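Local coordinates for protein metallo-beta-lactamase 1 (Acinetobacter baumannii, PDB 5MMD) that probably hydrolyses beta-lactam antibiotics to substituted beta-amino acids with the help of bound zinc, and so belongs to the enzymes of antibiotic resistance, at residues 195-200 with 208-213; 81-86 with 157-162. All coordinates share one frame; numbering follows the deposited sequence.

Interaction 1: residues 195-200 with 208-213. With ZN (zinc ion), chain D.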
loop_
_atom_site.group_PDB
_atom_site.type_symbol
_atom_site.label_atom_id
_atom_site.label_comp_id
_atom_site.label_asym_id
_atom_site.label_seq_id
_atom_site.Cartn_x
_atom_site.Cartn_y
_atom_site.Cartn_z
ATOM N N LYS A 195 -0.379 -0.416 -16.349
ATOM C CA LYS A 195 0.919 -0.585 -17.034
ATOM C C LYS A 195 1.982 -1.085 -16.093
ATOM O O LYS A 195 2.863 -1.926 -16.446
ATOM C CB LYS A 195 1.351 0.745 -17.633
ATOM C CG LYS A 195 0.620 1.097 -18.909
ATOM C CE LYS A 195 0.736 2.696 -20.898
ATOM N NZ LYS A 195 -0.056 3.919 -20.583
ATOM N N ILE A 196 1.906 -0.546 -14.887
ATOM C CA ILE A 196 2.734 -0.962 -13.771
ATOM C C ILE A 196 1.856 -1.339 -12.574
ATOM O O ILE A 196 0.915 -0.615 -12.186
ATOM C CB ILE A 196 3.697 0.141 -13.330
ATOM C CG1 ILE A 196 4.595 0.570 -14.489
ATOM C CG2 ILE A 196 4.452 -0.297 -12.078
ATOM C CD1 ILE A 196 5.658 1.578 -14.087
ATOM N N VAL A 197 2.162 -2.483 -11.999
ATOM C CA VAL A 197 1.532 -2.911 -10.761
ATOM C C VAL A 197 2.603 -3.116 -9.688
ATOM O O VAL A 197 3.638 -3.761 -9.923
ATOM C CB VAL A 197 0.730 -4.173 -10.978
ATOM C CG1 VAL A 197 0.108 -4.600 -9.671
ATOM C CG2 VAL A 197 -0.349 -3.946 -12.037
ATOM N N VAL A 198 2.359 -2.523 -8.529
ATOM C CA VAL A 198 3.283 -2.498 -7.412
ATOM C C VAL A 198 2.695 -3.339 -6.271
ATOM O O VAL A 198 1.665 -2.967 -5.692
ATOM C CB VAL A 198 3.536 -1.055 -6.934
ATOM C CG1 VAL A 198 4.482 -1.003 -5.720
ATOM C CG2 VAL A 198 4.046 -0.201 -8.058
ATOM N N PRO A 199 3.338 -4.479 -5.950
ATOM C CA PRO A 199 2.846 -5.312 -4.863
ATOM C C PRO A 199 3.276 -4.720 -3.528
ATOM O O PRO A 199 4.173 -3.884 -3.542
ATOM C CB PRO A 199 3.524 -6.657 -5.138
ATOM C CG PRO A 199 4.869 -6.256 -5.674
ATOM C CD PRO A 199 4.577 -5.025 -6.538
ATOM N N GLY A 200 2.664 -5.129 -2.417
ATOM C CA GLY A 200 3.051 -4.627 -1.110
ATOM C C GLY A 200 4.431 -5.081 -0.684
ATOM O O GLY A 200 5.123 -4.383 0.069
ATOM N N GLU A 208 0.293 -8.548 -15.240
ATOM C CA GLU A 208 0.322 -9.972 -14.858
ATOM C C GLU A 208 0.214 -10.187 -13.334
ATOM O O GLU A 208 -0.260 -11.223 -12.886
ATOM C CB GLU A 208 1.587 -10.682 -15.379
ATOM C CG GLU A 208 1.558 -12.224 -15.204
ATOM C CD GLU A 208 2.767 -12.946 -15.848
ATOM O OE1 GLU A 208 3.734 -12.250 -16.244
ATOM O OE2 GLU A 208 2.761 -14.209 -15.989
ATOM N N LEU A 209 0.637 -9.218 -12.532
ATOM C CA LEU A 209 0.556 -9.387 -11.098
ATOM C C LEU A 209 -0.885 -9.562 -10.640
ATOM O O LEU A 209 -1.141 -10.310 -9.681
ATOM C CB LEU A 209 1.189 -8.215 -10.366
ATOM C CG LEU A 209 2.688 -8.370 -10.093
ATOM C CD1 LEU A 209 3.513 -8.434 -11.331
ATOM C CD2 LEU A 209 3.137 -7.201 -9.206
ATOM N N LEU A 210 -1.816 -8.902 -11.323
ATOM C CA LEU A 210 -3.226 -9.033 -11.001
ATOM C C LEU A 210 -3.750 -10.445 -11.306
ATOM O O LEU A 210 -4.464 -11.038 -10.463
ATOM C CB LEU A 210 -4.046 -7.981 -11.751
ATOM C CG LEU A 210 -3.660 -6.514 -11.503
ATOM C CD1 LEU A 210 -4.681 -5.585 -12.132
ATOM C CD2 LEU A 210 -3.506 -6.228 -10.001
ATOM N N LYS A 211 -3.381 -10.974 -12.476
ATOM C CA LYS A 211 -3.779 -12.320 -12.892
ATOM C C LYS A 211 -3.150 -13.371 -11.968
ATOM O O LYS A 211 -3.818 -14.298 -11.517
ATOM C CB LYS A 211 -3.389 -12.608 -14.343
ATOM C CG LYS A 211 -4.067 -11.721 -15.388
ATOM C CD LYS A 211 -3.846 -12.169 -16.848
ATOM N NZ LYS A 211 -3.307 -14.706 -16.853
ATOM N N HIS A 212 -1.863 -13.198 -11.699
ATOM C CA HIS A 212 -1.106 -14.068 -10.808
ATOM C C HIS A 212 -1.783 -14.143 -9.419
ATOM O O HIS A 212 -1.973 -15.213 -8.857
ATOM C CB HIS A 212 0.342 -13.549 -10.721
ATOM C CG HIS A 212 1.220 -14.311 -9.769
ATOM N ND1 HIS A 212 1.552 -15.638 -9.937
ATOM C CD2 HIS A 212 1.825 -13.924 -8.622
ATOM C CE1 HIS A 212 2.333 -16.026 -8.950
ATOM N NE2 HIS A 212 2.501 -15.004 -8.129
ATOM N N THR A 213 -2.142 -12.995 -8.858
ATOM C CA THR A 213 -2.758 -12.972 -7.541
ATOM C C THR A 213 -4.154 -13.652 -7.528
ATOM O O THR A 213 -4.464 -14.421 -6.604
ATOM C CB THR A 213 -2.888 -11.543 -7.020
ATOM O OG1 THR A 213 -1.576 -10.962 -6.887
ATOM C CG2 THR A 213 -3.574 -11.539 -5.661
HETATM ZN ZN ZN D . 1.415 -16.808 -11.620
HETATM O O HOH W 1 -0.415 -16.642 -13.372
#

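Interaction 2: residues 81-86 with 157-162. With ZN (zinc ion), chain C.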
loop_
_atom_site.group_PDB
_atom_site.type_symbol
_atom_site.label_atom_id
_atom_site.label_comp_id
_atom_site.label_asym_id
_atom_site.label_seq_id
_atom_site.Cartn_x
_atom_site.Cartn_y
_atom_site.Cartn_z
ATOM N N GLU A 81 1.325 -3.022 10.445
ATOM C CA GLU A 81 2.438 -2.167 10.816
ATOM C C GLU A 81 3.377 -1.821 9.648
ATOM O O GLU A 81 3.977 -0.753 9.659
ATOM C CB GLU A 81 3.231 -2.838 11.919
ATOM C CG GLU A 81 4.262 -1.978 12.602
ATOM C CD GLU A 81 3.689 -0.878 13.471
ATOM O OE1 GLU A 81 4.510 -0.115 14.008
ATOM O OE2 GLU A 81 2.457 -0.792 13.679
ATOM N N ASP A 82 3.479 -2.695 8.645
ATOM C CA ASP A 82 4.378 -2.399 7.530
ATOM C C ASP A 82 3.877 -1.192 6.705
ATOM O O ASP A 82 4.661 -0.609 5.992
ATOM C CB ASP A 82 4.639 -3.631 6.609
ATOM C CG ASP A 82 3.385 -4.306 6.078
ATOM O OD1 ASP A 82 2.370 -4.313 6.810
ATOM O OD2 ASP A 82 3.451 -4.921 4.956
ATOM N N LYS A 83 2.622 -0.795 6.840
ATOM C CA LYS A 83 2.059 0.318 6.033
ATOM C C LYS A 83 1.582 1.514 6.870
ATOM O O LYS A 83 1.251 2.587 6.317
ATOM C CB LYS A 83 0.893 -0.205 5.198
ATOM C CG LYS A 83 1.162 -1.405 4.333
ATOM C CD LYS A 83 2.400 -1.266 3.424
ATOM C CE LYS A 83 2.569 -2.527 2.566
ATOM N NZ LYS A 83 3.845 -2.505 1.868
ATOM N N THR A 84 1.560 1.334 8.196
ATOM C CA THR A 84 1.061 2.320 9.140
ATOM C C THR A 84 2.072 2.721 10.205
ATOM O O THR A 84 1.738 3.504 11.078
ATOM C CB THR A 84 -0.169 1.811 9.916
ATOM O OG1 THR A 84 0.196 0.634 10.666
ATOM C CG2 THR A 84 -1.350 1.520 8.958
ATOM N N ALA A 85 3.290 2.185 10.180
ATOM C CA ALA A 85 4.192 2.433 11.309
ATOM C C ALA A 85 4.445 3.909 11.507
ATOM O O ALA A 85 4.705 4.348 12.625
ATOM C CB ALA A 85 5.555 1.686 11.155
ATOM N N GLY A 86 4.412 4.679 10.431
ATOM C CA GLY A 86 4.777 6.070 10.526
ATOM C C GLY A 86 3.633 7.026 10.790
ATOM O O GLY A 86 3.865 8.236 10.888
ATOM N N GLY A 157 -1.003 -2.008 -5.594
ATOM C CA GLY A 157 -1.840 -3.087 -5.109
ATOM C C GLY A 157 -1.751 -3.283 -3.614
ATOM O O GLY A 157 -2.658 -3.854 -3.008
ATOM N N GLY A 158 -0.657 -2.842 -3.011
ATOM C CA GLY A 158 -0.406 -3.173 -1.630
ATOM C C GLY A 158 -0.397 -4.685 -1.419
ATOM O O GLY A 158 -0.216 -5.473 -2.354
ATOM N N CYS A 159 -0.585 -5.103 -0.184
ATOM C CA CYS A 159 -0.355 -6.513 0.117
ATOM C C CYS A 159 -1.495 -7.362 -0.367
ATOM O O CYS A 159 -1.420 -8.573 -0.281
ATOM C CB CYS A 159 -0.096 -6.680 1.586
ATOM S SG CYS A 159 1.229 -5.594 2.071
ATOM N N PHE A 160 -2.526 -6.717 -0.912
ATOM C CA PHE A 160 -3.604 -7.385 -1.619
ATOM C C PHE A 160 -3.106 -8.064 -2.887
ATOM O O PHE A 160 -3.772 -8.977 -3.429
ATOM C CB PHE A 160 -4.700 -6.360 -1.987
ATOM C CG PHE A 160 -5.828 -6.923 -2.808
ATOM C CD1 PHE A 160 -6.756 -7.770 -2.236
ATOM C CD2 PHE A 160 -5.977 -6.590 -4.158
ATOM C CE1 PHE A 160 -7.804 -8.293 -2.972
ATOM C CE2 PHE A 160 -7.036 -7.099 -4.897
ATOM C CZ PHE A 160 -7.945 -7.964 -4.296
ATOM N N ILE A 161 -1.975 -7.575 -3.396
ATOM C CA ILE A 161 -1.412 -8.080 -4.650
ATOM C C ILE A 161 -0.072 -8.691 -4.368
ATOM O O ILE A 161 0.761 -8.083 -3.709
ATOM C CB ILE A 161 -1.267 -6.947 -5.754
ATOM C CG1 ILE A 161 -2.636 -6.401 -6.163
ATOM C CG2 ILE A 161 -0.488 -7.475 -6.978
ATOM C CD1 ILE A 161 -3.631 -7.477 -6.628
ATOM N N ARG A 162 0.125 -9.914 -4.851
ATOM C CA ARG A 162 1.381 -10.628 -4.687
ATOM C C ARG A 162 2.323 -10.451 -5.867
ATOM O O ARG A 162 1.892 -10.333 -7.013
ATOM C CB ARG A 162 1.103 -12.115 -4.495
ATOM C CG ARG A 162 0.220 -12.383 -3.267
ATOM C CD ARG A 162 0.948 -12.052 -1.959
ATOM N NE ARG A 162 2.023 -13.025 -1.713
ATOM C CZ ARG A 162 2.993 -12.895 -0.813
ATOM N NH1 ARG A 162 3.075 -11.817 -0.018
ATOM N NH2 ARG A 162 3.868 -13.878 -0.694
HETATM ZN ZN ZN C . 2.320 -6.292 4.044
HETATM O O HOH W 2 1.190 -6.897 5.664
#

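Interaction 1: residues 195-200 with 208-213
Leu-209 lays its side chain over Val-197 and the ring of Pro-199. Its CD2 methyl does most of the work. It sits 3.7 Å from Pro-199 CD, with CG and CB of the ring slightly farther, and 3.5 Å from Val-197 O. The second of these is a methyl beside a carbonyl, a packing contact. Lower on the same side chain, Leu-209 CB rests 3.8 Å from Val-197 CG1. The two side chains overlap flank to flank and point opposite ways.

Val-197 CG1 is the methyl turned to the helix. It lies anti to the backbone N (chi1 179°), which lets it fit between the base of Leu-209 and the end of Leu-210. Leu-210 starts off beside the strand, but its end comes nearer, and CD2 lies 4.0 Å from Val-197 CG1. Leu-155, Ile-161, Thr-187 and Ile-188 also touch Leu-210, so the residue is buried among several side chains.

Leu-209 O, on the helix, accepts two bonds. Thr-213 N reaches it from one face of its plane and Thr-213 OG1, 2.9 Å away, from the opposite face. Thr-213 OG1 also bonds to Arg-162 N, which ties the helix to the loop after strand 154-158.

His-212 takes no part in the packing with the strand. Its ND1 binds a zinc ion at 2.0 Å, and a water lies 2.5 Å from the metal. Its NE2 bonds to Ser-166 O, which fixes the turn of the ring.

The axes of strand 196-199 and helix 208-213 run at 49° and approach to 8.7 Å. This is a helix packed on the outermost strand of a mixed sheet, as in the alpha-beta/beta-alpha sandwich of metallo-beta-lactamases.

Interaction 2: residues 81-86 with 157-162
Asp-82 and Cys-159 meet through a shared zinc ion. Asp-82 OD2 binds the metal at 2.0 Å and Cys-159 SG at 2.4 Å. The two ligand atoms are themselves 3.7 Å apart, held near each other by the metal. His-201 NE2 is the third protein ligand.

The tight part lies beside the sulfur. Lys-83 brings its aliphatic end alongside Cys-159, with CE 3.4 Å from SG. Its chain is bent at chi2 (-51°) and extended after that, which brings CE up to the sulfur, with NZ farther off. NZ is the more distant of the two, 4.1 Å from Cys-159 SG. It is held by bonds to Ser-34 OG, Asn-35 O and Gly-200 O. Its salt bridge to Asp-82 OD2 is long, so the carboxylate is a secondary partner.

The looser part is on the water side. Water 2 binds the zinc at 2.1 Å and donates a hydrogen bond to Asp-82 OD1, 3.1 Å away. The carboxylate thus divides its work: OD2 holds the metal and OD1 holds the water. Across this side the segments are linked through metal and water, with little direct packing. The two segments bury just 91 Å² in all.

Cys-159 stands in a compact bend. A type II' turn from Gly-157 to Phe-160 overlaps a type I turn from Gly-158 to Ile-161, and Gly-158 takes a positive phi (57°). Ile-161 N bonds to Gly-158 O and closes the second turn.

Asp, Cys and His form the second zinc site of class B1 metallo-beta-lactamases. A carboxylate and a sulfur ligand probably offset part of the zinc's positive charge. Lys-83, held by Ser-34, Asn-35 and Gly-200, probably adds positive charge close to this site.

Overall arrangement
Both interactions are buried, but interaction 2 lies nearer the centre of the chain. Interaction 1 is apolar packing of helix 208-223 on an outermost strand. Interaction 2 is metal coordination with little surface shared. The two are joined through one sheet, where strands 196-199 and 154-158 are parallel neighbours and Val-198 O probably bonds to Gly-157 N at 2.8 Å. Pro-199 and Ile-161 also pack together. The chain runs from strand 196-199 through Gly-200 to His-201, which completes the zinc site of interaction 2. Each interaction has its own zinc: that of interaction 1 is bound by His-212 of the helix and a water, away from the strand packing, while that of interaction 2 bridges the two segments.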